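Predicted ATPase of the ABC class (Vibrio vulnificus, PDB 5D6A) probably binds and hydrolyses ATP as an ABC-class ATPase, and is held here with the non-hydrolysable ATP analogue AMP-PNP. Local coordinates at residues 29-43 against 146-159. Residues are numbered along the deposited sequence; the frame is centred on the assembly and turned at random.
Sequences IAKLKKLEKQNYRAY and LPAEGRDILAKKAI
Tyr43 pushes its ring between Leu146 and Ile153. Its CB lies near CD1 of Leu146. That same methyl then covers one face of the ring, 3.8 Å from Leu146 CD1 to the Tyr43 centroid, while Ile153 CD1 sits over the opposite face at the same distance from the centroid, so the ring is sandwiched between two CH-pi contacts. Farther out, CE2 and CZ run along CG1 and CG2 of Ile153. At the tip, OH donates to the carbonyl of Pro147, 2.7 Å from Tyr43 OH to Pro147 O and in the carbonyl plane, with Ala158 CB near the ring edge.

Ile153 is also tied down by its backbone: its N reaches Gln38 O at 2.9 Å, and its O accepts from Lys37 N. Beside it, Glu36 has CG anti to its backbone N (chi1 -178°) and then bends at chi2. This brings Glu36 OE2 to 2.7 Å from Ala155 N, which meets it on the syn side but 26° out of the carboxylate plane. The carboxylate thus meets an amide in the first turn of helix 155-172, whose positive end would probably stabilise its charge.

Beyond Ala155, Leu32 CD2 packs on Ile159 CG1 at 3.4 Å. Here in the N-terminal domain, helix 23-33 runs roughly antiparallel to the start of helix 155-172 (154° between the short segments), and the chain after it runs alongside the weakly bonded hairpin of strands 148-149 and 152-153.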
# COMPACT_ATOMS: atom_id res chain seq x y z
N ILE A 29 -1.21 -42.70 17.98
CA ILE A 29 -0.24 -43.33 17.07
C ILE A 29 -0.92 -44.43 16.26
O ILE A 29 -0.92 -44.40 15.03
CB ILE A 29 0.97 -43.90 17.83
CG1 ILE A 29 1.86 -42.77 18.36
CG2 ILE A 29 1.80 -44.80 16.92
CD1 ILE A 29 2.97 -43.23 19.28
N ALA A 30 -1.49 -45.41 16.97
CA ALA A 30 -2.17 -46.53 16.33
C ALA A 30 -3.32 -46.07 15.43
O ALA A 30 -3.53 -46.62 14.35
CB ALA A 30 -2.69 -47.50 17.39
N LYS A 31 -4.05 -45.06 15.90
CA LYS A 31 -5.17 -44.49 15.15
C LYS A 31 -4.68 -43.77 13.89
O LYS A 31 -5.39 -43.69 12.89
CB LYS A 31 -5.96 -43.53 16.04
CG LYS A 31 -7.19 -42.90 15.40
CD LYS A 31 -7.92 -42.01 16.39
CE LYS A 31 -9.18 -41.42 15.78
NZ LYS A 31 -9.91 -40.56 16.76
N LEU A 32 -3.47 -43.24 13.97
CA LEU A 32 -2.87 -42.50 12.86
C LEU A 32 -2.27 -43.44 11.81
O LEU A 32 -2.27 -43.12 10.62
CB LEU A 32 -1.82 -41.52 13.41
CG LEU A 32 -1.16 -40.51 12.47
CD1 LEU A 32 -2.18 -39.68 11.70
CD2 LEU A 32 -0.25 -39.59 13.27
N LYS A 33 -1.77 -44.60 12.23
CA LYS A 33 -1.20 -45.59 11.30
C LYS A 33 -2.21 -46.04 10.26
O LYS A 33 -1.87 -46.22 9.09
CB LYS A 33 -0.68 -46.82 12.05
CG LYS A 33 0.55 -46.60 12.91
CD LYS A 33 0.92 -47.88 13.64
CE LYS A 33 2.15 -47.71 14.52
NZ LYS A 33 3.37 -47.37 13.73
N LYS A 34 -3.45 -46.24 10.69
CA LYS A 34 -4.53 -46.70 9.81
C LYS A 34 -4.82 -45.73 8.67
O LYS A 34 -5.35 -46.13 7.63
CB LYS A 34 -5.81 -46.93 10.61
CG LYS A 34 -5.72 -48.02 11.66
CD LYS A 34 -7.05 -48.20 12.38
CE LYS A 34 -6.98 -49.31 13.43
NZ LYS A 34 -8.27 -49.46 14.14
N LEU A 35 -4.47 -44.46 8.86
CA LEU A 35 -4.73 -43.44 7.84
C LEU A 35 -3.66 -43.40 6.74
O LEU A 35 -3.70 -42.52 5.89
CB LEU A 35 -4.83 -42.06 8.51
CG LEU A 35 -5.90 -41.91 9.59
CD1 LEU A 35 -5.87 -40.51 10.18
CD2 LEU A 35 -7.28 -42.23 9.05
N GLU A 36 -2.72 -44.35 6.75
CA GLU A 36 -1.66 -44.38 5.75
C GLU A 36 -2.21 -44.57 4.33
O GLU A 36 -3.07 -45.42 4.09
CB GLU A 36 -0.65 -45.49 6.07
CG GLU A 36 0.54 -45.58 5.12
CD GLU A 36 1.41 -44.33 5.11
OE1 GLU A 36 2.06 -44.06 4.08
OE2 GLU A 36 1.44 -43.61 6.13
N LYS A 37 -1.71 -43.75 3.40
CA LYS A 37 -2.11 -43.78 1.98
C LYS A 37 -3.59 -43.49 1.69
O LYS A 37 -4.03 -43.63 0.54
CB LYS A 37 -1.69 -45.10 1.32
CG LYS A 37 -0.19 -45.28 1.18
CD LYS A 37 0.14 -46.57 0.45
CE LYS A 37 1.64 -46.73 0.27
NZ LYS A 37 1.98 -47.98 -0.48
N GLN A 38 -4.35 -43.09 2.70
CA GLN A 38 -5.76 -42.77 2.48
C GLN A 38 -5.90 -41.33 2.00
O GLN A 38 -4.93 -40.57 2.00
CB GLN A 38 -6.58 -43.00 3.75
CG GLN A 38 -6.61 -44.45 4.20
CD GLN A 38 -7.54 -44.68 5.37
OE1 GLN A 38 -8.16 -43.75 5.89
NE2 GLN A 38 -7.64 -45.93 5.80
N ASN A 39 -7.11 -40.96 1.58
CA ASN A 39 -7.38 -39.61 1.08
C ASN A 39 -7.08 -38.57 2.16
O ASN A 39 -7.30 -38.82 3.35
CB ASN A 39 -8.83 -39.50 0.61
CG ASN A 39 -9.10 -38.23 -0.18
OD1 ASN A 39 -8.19 -37.60 -0.70
ND2 ASN A 39 -10.38 -37.87 -0.29
N TYR A 40 -6.57 -37.40 1.75
CA TYR A 40 -6.21 -36.33 2.69
C TYR A 40 -7.38 -35.94 3.59
O TYR A 40 -7.18 -35.43 4.70
CB TYR A 40 -5.72 -35.10 1.93
CG TYR A 40 -4.97 -34.10 2.79
CD1 TYR A 40 -3.62 -34.27 3.06
CD2 TYR A 40 -5.61 -32.98 3.31
CE1 TYR A 40 -2.93 -33.37 3.84
CE2 TYR A 40 -4.92 -32.07 4.09
CZ TYR A 40 -3.58 -32.27 4.35
OH TYR A 40 -2.87 -31.37 5.12
N ARG A 41 -8.59 -36.17 3.11
CA ARG A 41 -9.80 -35.88 3.86
C ARG A 41 -9.82 -36.64 5.19
O ARG A 41 -10.37 -36.16 6.18
CB ARG A 41 -11.03 -36.28 3.03
CG ARG A 41 -12.36 -35.87 3.63
CD ARG A 41 -13.52 -36.42 2.82
NE ARG A 41 -14.80 -35.93 3.32
CZ ARG A 41 -15.44 -36.41 4.39
NH1 ARG A 41 -14.92 -37.40 5.10
NH2 ARG A 41 -16.61 -35.88 4.75
N ALA A 42 -9.19 -37.81 5.20
CA ALA A 42 -9.15 -38.67 6.40
C ALA A 42 -8.55 -38.00 7.65
O ALA A 42 -8.83 -38.45 8.76
CB ALA A 42 -8.41 -39.96 6.09
N TYR A 43 -7.73 -36.96 7.48
CA TYR A 43 -7.16 -36.27 8.65
C TYR A 43 -8.24 -35.74 9.61
O TYR A 43 -7.96 -35.53 10.79
CB TYR A 43 -6.24 -35.11 8.24
CG TYR A 43 -4.80 -35.50 7.93
CD1 TYR A 43 -3.96 -35.96 8.93
CD2 TYR A 43 -4.27 -35.33 6.65
CE1 TYR A 43 -2.64 -36.30 8.66
CE2 TYR A 43 -2.96 -35.66 6.38
CZ TYR A 43 -2.14 -36.14 7.38
OH TYR A 43 -0.83 -36.46 7.12
N LEU A 146 0.17 -30.52 7.89
CA LEU A 146 0.08 -31.97 7.75
C LEU A 146 0.58 -32.43 6.37
O LEU A 146 0.11 -31.92 5.34
CB LEU A 146 -1.35 -32.44 8.00
CG LEU A 146 -1.92 -32.10 9.38
CD1 LEU A 146 -3.39 -32.49 9.47
CD2 LEU A 146 -1.12 -32.76 10.49
N PRO A 147 1.52 -33.40 6.34
CA PRO A 147 2.13 -33.88 5.10
C PRO A 147 1.32 -34.92 4.33
O PRO A 147 0.38 -35.52 4.86
CB PRO A 147 3.43 -34.52 5.60
CG PRO A 147 3.05 -35.07 6.93
CD PRO A 147 2.04 -34.12 7.52
N ALA A 148 1.73 -35.14 3.08
CA ALA A 148 1.09 -36.09 2.19
C ALA A 148 1.88 -36.18 0.90
O ALA A 148 2.66 -35.28 0.57
CB ALA A 148 -0.34 -35.66 1.90
N GLU A 149 1.69 -37.28 0.16
CA GLU A 149 2.38 -37.47 -1.12
C GLU A 149 1.49 -36.95 -2.26
O GLU A 149 1.03 -37.70 -3.11
CB GLU A 149 2.75 -38.95 -1.34
CG GLU A 149 1.59 -39.94 -1.25
CD GLU A 149 1.99 -41.38 -1.53
OE1 GLU A 149 3.20 -41.64 -1.70
OE2 GLU A 149 1.09 -42.25 -1.59
N GLY A 150 1.28 -35.64 -2.25
CA GLY A 150 0.41 -34.99 -3.23
C GLY A 150 -0.96 -34.84 -2.61
O GLY A 150 -1.48 -33.73 -2.48
N ARG A 151 -1.55 -35.97 -2.23
CA ARG A 151 -2.87 -35.98 -1.59
C ARG A 151 -3.02 -37.16 -0.63
O ARG A 151 -3.77 -37.09 0.34
CB ARG A 151 -3.96 -36.04 -2.65
CG ARG A 151 -5.35 -35.65 -2.15
CD ARG A 151 -5.43 -34.15 -1.88
NE ARG A 151 -6.80 -33.71 -1.63
CZ ARG A 151 -7.16 -32.44 -1.43
NH1 ARG A 151 -8.44 -32.14 -1.22
NH2 ARG A 151 -6.26 -31.46 -1.45
N ASP A 152 -2.31 -38.26 -0.90
CA ASP A 152 -2.38 -39.44 -0.03
C ASP A 152 -1.60 -39.15 1.26
O ASP A 152 -0.49 -38.64 1.23
CB ASP A 152 -1.82 -40.68 -0.73
CG ASP A 152 -2.60 -41.03 -1.99
OD1 ASP A 152 -3.52 -40.28 -2.37
OD2 ASP A 152 -2.28 -42.07 -2.61
N ILE A 153 -2.22 -39.50 2.39
CA ILE A 153 -1.64 -39.25 3.70
C ILE A 153 -0.38 -40.06 4.03
O ILE A 153 -0.35 -41.28 3.86
CB ILE A 153 -2.67 -39.50 4.82
CG1 ILE A 153 -3.87 -38.55 4.66
CG2 ILE A 153 -2.04 -39.35 6.20
CD1 ILE A 153 -4.95 -38.72 5.71
N LEU A 154 0.64 -39.35 4.51
CA LEU A 154 1.89 -39.97 4.95
C LEU A 154 1.82 -40.01 6.47
O LEU A 154 2.26 -39.07 7.15
CB LEU A 154 3.11 -39.16 4.49
CG LEU A 154 3.38 -39.12 2.99
CD1 LEU A 154 4.54 -38.17 2.70
CD2 LEU A 154 3.67 -40.51 2.45
N ALA A 155 1.25 -41.09 7.00
CA ALA A 155 1.09 -41.26 8.43
C ALA A 155 2.42 -41.30 9.17
O ALA A 155 2.58 -40.65 10.20
CB ALA A 155 0.28 -42.51 8.73
N LYS A 156 3.37 -42.06 8.64
CA LYS A 156 4.68 -42.19 9.28
C LYS A 156 5.36 -40.84 9.49
O LYS A 156 6.00 -40.62 10.52
CB LYS A 156 5.60 -43.12 8.48
CG LYS A 156 6.92 -43.40 9.17
CD LYS A 156 7.73 -44.46 8.46
CE LYS A 156 9.00 -44.79 9.24
NZ LYS A 156 9.79 -45.87 8.60
N LYS A 157 5.20 -39.94 8.52
CA LYS A 157 5.80 -38.61 8.62
C LYS A 157 5.00 -37.84 9.67
O LYS A 157 5.57 -37.21 10.56
CB LYS A 157 5.75 -37.89 7.27
CG LYS A 157 6.91 -36.94 7.01
CD LYS A 157 7.21 -35.99 8.15
CE LYS A 157 8.40 -35.10 7.82
NZ LYS A 157 8.78 -34.23 8.97
N ALA A 158 3.67 -37.90 9.56
CA ALA A 158 2.77 -37.23 10.50
C ALA A 158 3.05 -37.65 11.94
O ALA A 158 3.03 -36.82 12.85
CB ALA A 158 1.32 -37.51 10.13
N ILE A 159 3.30 -38.94 12.13
CA ILE A 159 3.63 -39.49 13.45
C ILE A 159 4.92 -38.85 13.96
O ILE A 159 4.99 -38.37 15.09
CB ILE A 159 3.80 -41.03 13.41
CG1 ILE A 159 2.46 -41.71 13.14
CG2 ILE A 159 4.35 -41.56 14.72
CD1 ILE A 159 2.57 -43.21 12.91